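Local coordinates for protein terminal oxygenase component of carbazole 1,9a-dioxygenase (Sphingomonas, PDB 3GKQ) that probably dihydroxylates carbazole at the 1 and 9a positions, passing electrons from a Rieske [2Fe-2S] cluster to a mononuclear non-haem iron, at residues A[20-25]-A[349-354]; A[131-136]-A[161-166]. All coordinates share one frame; numbering follows the deposited sequence.

Contact 1 (A[20-25]-A[349-354]); sequences PYIDAK and RGWREE
Trp351 receives two side chains from consecutive residues of helix 19-23. Ile22 lies over one face of the indole: its CG1 stands 4.0 Å from the centroid of the Trp351 five-membered ring, 20° off the ring normal, a CH-pi contact, while its CG2 reaches Trp351 CD1 at 3.8 Å. Tyr21 meets the six-membered ring instead, in an offset edge-to-face pair with planes at 75°, and its CE2 comes within 3.6 Å of Trp351 CH2. With CG anti to the backbone N (chi1 178°), the phenol is carried to the six-membered end of the indole. The branched isoleucine suits its place because one residue serves two partners: its CD1 also lies over a face of the Arg352 guanidinium, toward the rim, 3.9 Å from Arg352 CZ. That arginine is bent at its second torsion and lies at the exposed margin.

Further out, Tyr21 OH is hydrogen-bonded to Glu179 of helix 174-181, whose Met176 and Arg175 also touch the indole. Arg14 binds the carbonyl oxygen of Trp351 and, with Arg367, forms salt bridges to the buried Glu354. A weak, long ion pair from Glu354 to Arg75 of a neighbouring subunit, part of that subunit's Rieske cluster pocket, places this end at the trimer interface. Between the two short helices themselves, adhesion is apolar, aromatic and CH-pi, with a guanidinium laid against isoleucine, and so depends largely on shape and dispersion.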
loop_
_atom_site.group_PDB
_atom_site.type_symbol
_atom_site.label_atom_id
_atom_site.label_comp_id
_atom_site.label_asym_id
_atom_site.label_seq_id
_atom_site.Cartn_x
_atom_site.Cartn_y
_atom_site.Cartn_z
ATOM N N PRO A 20 -25.076 14.259 -7.896
ATOM C CA PRO A 20 -25.004 12.849 -8.301
ATOM C C PRO A 20 -23.679 12.524 -9.002
ATOM O O PRO A 20 -23.103 11.457 -8.802
ATOM C CB PRO A 20 -26.203 12.695 -9.234
ATOM C CG PRO A 20 -27.188 13.688 -8.683
ATOM C CD PRO A 20 -26.303 14.890 -8.412
ATOM N N TYR A 21 -23.214 13.455 -9.826
ATOM C CA TYR A 21 -21.960 13.294 -10.554
ATOM C C TYR A 21 -20.828 13.160 -9.544
ATOM O O TYR A 21 -19.913 12.354 -9.719
ATOM C CB TYR A 21 -21.730 14.514 -11.453
ATOM C CG TYR A 21 -20.444 14.512 -12.248
ATOM C CD1 TYR A 21 -20.289 13.689 -13.363
ATOM C CD2 TYR A 21 -19.401 15.379 -11.918
ATOM C CE1 TYR A 21 -19.131 13.733 -14.136
ATOM C CE2 TYR A 21 -18.236 15.431 -12.684
ATOM C CZ TYR A 21 -18.110 14.611 -13.793
ATOM O OH TYR A 21 -16.980 14.691 -14.571
ATOM N N ILE A 22 -20.895 13.955 -8.482
ATOM C CA ILE A 22 -19.884 13.904 -7.434
ATOM C C ILE A 22 -19.842 12.520 -6.780
ATOM O O ILE A 22 -18.772 12.041 -6.398
ATOM C CB ILE A 22 -20.157 14.970 -6.350
ATOM C CG1 ILE A 22 -19.886 16.365 -6.927
ATOM C CG2 ILE A 22 -19.276 14.718 -5.123
ATOM C CD1 ILE A 22 -20.239 17.500 -5.994
ATOM N N ASP A 23 -21.000 11.877 -6.660
ATOM C CA ASP A 23 -21.071 10.546 -6.052
ATOM C C ASP A 23 -20.742 9.404 -7.013
ATOM O O ASP A 23 -20.483 8.283 -6.569
ATOM C CB ASP A 23 -22.465 10.285 -5.468
ATOM C CG ASP A 23 -22.778 11.166 -4.277
ATOM O OD1 ASP A 23 -21.918 11.279 -3.374
ATOM O OD2 ASP A 23 -23.888 11.738 -4.237
ATOM N N ALA A 24 -20.748 9.688 -8.314
ATOM C CA ALA A 24 -20.500 8.665 -9.335
ATOM C C ALA A 24 -19.039 8.281 -9.545
ATOM O O ALA A 24 -18.549 8.256 -10.675
ATOM C CB ALA A 24 -21.104 9.114 -10.660
ATOM N N LYS A 25 -18.351 7.948 -8.461
ATOM C CA LYS A 25 -16.951 7.578 -8.547
ATOM C C LYS A 25 -16.726 6.299 -9.360
ATOM O O LYS A 25 -15.670 6.116 -9.972
ATOM C CB LYS A 25 -16.384 7.426 -7.134
ATOM C CG LYS A 25 -14.891 7.203 -7.089
ATOM C CD LYS A 25 -14.362 7.314 -5.667
ATOM C CE LYS A 25 -14.510 8.725 -5.127
ATOM N NZ LYS A 25 -13.992 8.822 -3.735
ATOM N N ARG A 349 -12.913 16.829 -2.208
ATOM C CA ARG A 349 -12.609 18.217 -1.860
ATOM C C ARG A 349 -12.517 19.112 -3.095
ATOM O O ARG A 349 -12.917 20.280 -3.066
ATOM C CB ARG A 349 -11.294 18.297 -1.080
ATOM C CG ARG A 349 -11.288 17.490 0.220
ATOM C CD ARG A 349 -10.033 17.776 1.046
ATOM N NE ARG A 349 -9.954 19.188 1.417
ATOM C CZ ARG A 349 -8.972 19.725 2.136
ATOM N NH1 ARG A 349 -7.970 18.967 2.570
ATOM N NH2 ARG A 349 -8.990 21.024 2.420
ATOM N N GLY A 350 -11.991 18.557 -4.181
ATOM C CA GLY A 350 -11.838 19.324 -5.404
ATOM C C GLY A 350 -13.102 19.966 -5.946
ATOM O O GLY A 350 -13.070 21.108 -6.412
ATOM N N TRP A 351 -14.220 19.248 -5.890
ATOM C CA TRP A 351 -15.476 19.782 -6.412
ATOM C C TRP A 351 -15.898 21.068 -5.710
ATOM O O TRP A 351 -16.600 21.900 -6.292
ATOM C CB TRP A 351 -16.593 18.739 -6.288
ATOM C CG TRP A 351 -16.209 17.406 -6.838
ATOM C CD1 TRP A 351 -15.955 16.270 -6.128
ATOM C CD2 TRP A 351 -15.968 17.082 -8.211
ATOM N NE1 TRP A 351 -15.567 15.258 -6.970
ATOM C CE2 TRP A 351 -15.566 15.727 -8.258
ATOM C CE3 TRP A 351 -16.051 17.803 -9.413
ATOM C CZ2 TRP A 351 -15.246 15.078 -9.452
ATOM C CZ3 TRP A 351 -15.732 17.156 -10.607
ATOM C CH2 TRP A 351 -15.335 15.808 -10.616
ATOM N N ARG A 352 -15.466 21.233 -4.466
ATOM C CA ARG A 352 -15.819 22.423 -3.694
ATOM C C ARG A 352 -14.740 23.505 -3.735
ATOM O O ARG A 352 -15.046 24.693 -3.699
ATOM C CB ARG A 352 -16.051 22.058 -2.224
ATOM C CG ARG A 352 -16.505 20.625 -1.985
ATOM C CD ARG A 352 -17.928 20.389 -2.442
ATOM N NE ARG A 352 -18.316 18.991 -2.261
ATOM C CZ ARG A 352 -19.565 18.544 -2.338
ATOM N NH1 ARG A 352 -20.560 19.386 -2.592
ATOM N NH2 ARG A 352 -19.820 17.255 -2.160
ATOM N N GLU A 353 -13.480 23.089 -3.802
ATOM C CA GLU A 353 -12.367 24.036 -3.779
ATOM C C GLU A 353 -11.858 24.560 -5.117
ATOM O O GLU A 353 -11.124 25.545 -5.150
ATOM C CB GLU A 353 -11.192 23.430 -3.012
ATOM C CG GLU A 353 -11.478 23.159 -1.553
ATOM C CD GLU A 353 -10.280 22.567 -0.844
ATOM O OE1 GLU A 353 -9.184 23.165 -0.924
ATOM O OE2 GLU A 353 -10.431 21.506 -0.206
ATOM N N GLU A 354 -12.222 23.901 -6.211
ATOM C CA GLU A 354 -11.783 24.341 -7.534
ATOM C C GLU A 354 -12.240 25.783 -7.762
ATOM O O GLU A 354 -13.255 26.210 -7.211
ATOM C CB GLU A 354 -12.392 23.438 -8.618
ATOM C CG GLU A 354 -13.913 23.608 -8.770
ATOM C CD GLU A 354 -14.566 22.546 -9.653
ATOM O OE1 GLU A 354 -13.863 21.655 -10.175
ATOM O OE2 GLU A 354 -15.798 22.605 -9.823
#

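Contact 2 (A[131-136]-A[161-166]); sequences EEKGLV and LAVHGQ
Lys133 lays its aliphatic chain across Val163 and ends on the carbonyl of Leu161. The close part of the contact is here: Lys133 CD is 3.9 Å from Val163 CG2, and the two side chains cross at about a right angle. Beyond them the ammonium donates from Lys133 NZ to Leu161 O over 2.8 Å, in the carbonyl plane and on a lone pair, with a C=O...N angle of 136°. A bend at chi2 (-58°) turns the lysine toward that oxygen. The same NZ also bonds to the carbonyl of Asp158, so two backbone oxygens grip the charge. Lysine fits because its methylenes can cover a valine while its tip serves the main chain.

Lys133 and Gly134 are the central residues of a type I' turn, the tight corner of the beta hairpin joining strands 129-132 and 135-140. Both have positive phi, as this turn requires; glycine accepts it readily, a residue with a side chain less so. Backbone bonds in both directions between Glu132 and Leu135 close the hairpin, which forms a three-stranded sheet with strand 31-35. Its corner abuts strand 161-170, an outermost strand of the seven-stranded sheet in the ring-hydroxylase region.

On the looser side, the backbones meet through solvent: one water donates to Val163 O at 2.9 Å and lies doubtfully close to Lys133 O, between turn and strand where the side-chain packing stops.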
loop_
_atom_site.group_PDB
_atom_site.type_symbol
_atom_site.label_atom_id
_atom_site.label_comp_id
_atom_site.label_asym_id
_atom_site.label_seq_id
_atom_site.Cartn_x
_atom_site.Cartn_y
_atom_site.Cartn_z
ATOM N N GLU A 131 -21.575 -5.929 -30.400
ATOM C CA GLU A 131 -20.271 -5.800 -31.022
ATOM C C GLU A 131 -20.421 -4.963 -32.281
ATOM O O GLU A 131 -21.052 -5.383 -33.249
ATOM C CB GLU A 131 -19.716 -7.188 -31.335
ATOM C CG GLU A 131 -18.338 -7.205 -31.950
ATOM C CD GLU A 131 -17.709 -8.580 -31.871
ATOM O OE1 GLU A 131 -18.468 -9.569 -31.839
ATOM O OE2 GLU A 131 -16.466 -8.674 -31.847
ATOM N N GLU A 132 -19.856 -3.762 -32.250
ATOM C CA GLU A 132 -19.941 -2.846 -33.379
ATOM C C GLU A 132 -18.647 -2.066 -33.528
ATOM O O GLU A 132 -17.941 -1.814 -32.546
ATOM C CB GLU A 132 -21.076 -1.838 -33.176
ATOM C CG GLU A 132 -22.446 -2.428 -32.867
ATOM C CD GLU A 132 -23.026 -3.211 -34.024
ATOM O OE1 GLU A 132 -22.862 -2.770 -35.181
ATOM O OE2 GLU A 132 -23.657 -4.260 -33.776
ATOM N N LYS A 133 -18.347 -1.679 -34.763
ATOM C CA LYS A 133 -17.161 -0.892 -35.064
ATOM C C LYS A 133 -15.876 -1.426 -34.450
ATOM O O LYS A 133 -15.026 -0.651 -34.015
ATOM C CB LYS A 133 -17.382 0.552 -34.608
ATOM C CG LYS A 133 -18.580 1.216 -35.256
ATOM C CD LYS A 133 -18.442 1.203 -36.774
ATOM C CE LYS A 133 -19.659 1.803 -37.454
ATOM N NZ LYS A 133 -19.523 1.753 -38.936
ATOM N N GLY A 134 -15.740 -2.747 -34.418
ATOM C CA GLY A 134 -14.541 -3.356 -33.873
ATOM C C GLY A 134 -14.433 -3.317 -32.359
ATOM O O GLY A 134 -13.358 -3.547 -31.808
ATOM N N LEU A 135 -15.541 -3.040 -31.684
ATOM C CA LEU A 135 -15.541 -2.978 -30.225
ATOM C C LEU A 135 -16.602 -3.875 -29.607
ATOM O O LEU A 135 -17.678 -4.064 -30.172
ATOM C CB LEU A 135 -15.794 -1.543 -29.753
ATOM C CG LEU A 135 -14.745 -0.475 -30.054
ATOM C CD1 LEU A 135 -15.339 0.903 -29.785
ATOM C CD2 LEU A 135 -13.509 -0.715 -29.199
ATOM N N VAL A 136 -16.288 -4.428 -28.443
ATOM C CA VAL A 136 -17.240 -5.265 -27.728
ATOM C C VAL A 136 -17.810 -4.427 -26.587
ATOM O O VAL A 136 -17.080 -4.033 -25.674
ATOM C CB VAL A 136 -16.565 -6.535 -27.152
ATOM C CG1 VAL A 136 -15.278 -6.165 -26.440
ATOM C CG2 VAL A 136 -17.505 -7.230 -26.172
ATOM N N LEU A 161 -18.870 4.411 -41.751
ATOM C CA LEU A 161 -17.786 4.888 -40.901
ATOM C C LEU A 161 -16.805 3.771 -40.550
ATOM O O LEU A 161 -17.144 2.839 -39.819
ATOM C CB LEU A 161 -18.369 5.495 -39.617
ATOM C CG LEU A 161 -17.663 6.640 -38.870
ATOM C CD1 LEU A 161 -17.393 6.209 -37.441
ATOM C CD2 LEU A 161 -16.376 7.051 -39.566
ATOM N N ALA A 162 -15.593 3.859 -41.085
ATOM C CA ALA A 162 -14.560 2.870 -40.797
ATOM C C ALA A 162 -13.936 3.310 -39.477
ATOM O O ALA A 162 -13.573 4.475 -39.325
ATOM C CB ALA A 162 -13.512 2.861 -41.894
ATOM N N VAL A 163 -13.811 2.382 -38.531
ATOM C CA VAL A 163 -13.268 2.708 -37.219
ATOM C C VAL A 163 -12.130 1.810 -36.749
ATOM O O VAL A 163 -12.162 0.595 -36.938
ATOM C CB VAL A 163 -14.390 2.669 -36.151
ATOM C CG1 VAL A 163 -13.821 2.973 -34.770
ATOM C CG2 VAL A 163 -15.472 3.670 -36.506
ATOM N N HIS A 164 -11.128 2.434 -36.135
ATOM C CA HIS A 164 -9.969 1.737 -35.582
ATOM C C HIS A 164 -9.599 2.464 -34.294
ATOM O O HIS A 164 -9.910 3.643 -34.137
ATOM C CB HIS A 164 -8.788 1.782 -36.556
ATOM C CG HIS A 164 -9.050 1.078 -37.848
ATOM N ND1 HIS A 164 -9.272 -0.281 -37.921
ATOM C CD2 HIS A 164 -9.159 1.547 -39.112
ATOM C CE1 HIS A 164 -9.507 -0.618 -39.176
ATOM N NE2 HIS A 164 -9.445 0.471 -39.919
ATOM N N GLY A 165 -8.943 1.770 -33.374
ATOM C CA GLY A 165 -8.573 2.415 -32.130
ATOM C C GLY A 165 -7.638 1.619 -31.250
ATOM O O GLY A 165 -7.155 0.554 -31.634
ATOM N N GLN A 166 -7.379 2.156 -30.062
ATOM C CA GLN A 166 -6.506 1.524 -29.083
ATOM C C GLN A 166 -6.960 1.954 -27.691
ATOM O O GLN A 166 -7.684 2.941 -27.542
ATOM C CB GLN A 166 -5.049 1.957 -29.293
ATOM C CG GLN A 166 -4.822 3.468 -29.194
ATOM C CD GLN A 166 -3.343 3.849 -29.170
ATOM O OE1 GLN A 166 -2.499 3.146 -29.722
ATOM N NE2 GLN A 166 -3.031 4.979 -28.541
HETATM O O HOH W 1 -12.499 -0.664 -34.293
#

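Overall arrangement
The centres of contacts 1 and 2 lie 32 Å apart, with nearest atoms about 19 Å from each other, on opposite sides of the chain's centre. Contact 1 joins a helix near the N-terminus to one late in the chain, so it closes a loop of more than 300 residues; contact 2 is nested inside that loop and spans only 24. They share no helix or strand. Contact 1 belongs to a helical cluster that includes 174-181, whereas contact 2 brings a hairpin of a three-stranded sheet against the edge of the seven-stranded sheet. Both lie away from their own chain's annotated sites, but contact 1 adjoins a neighbouring subunit, while no other chain touches contact 2.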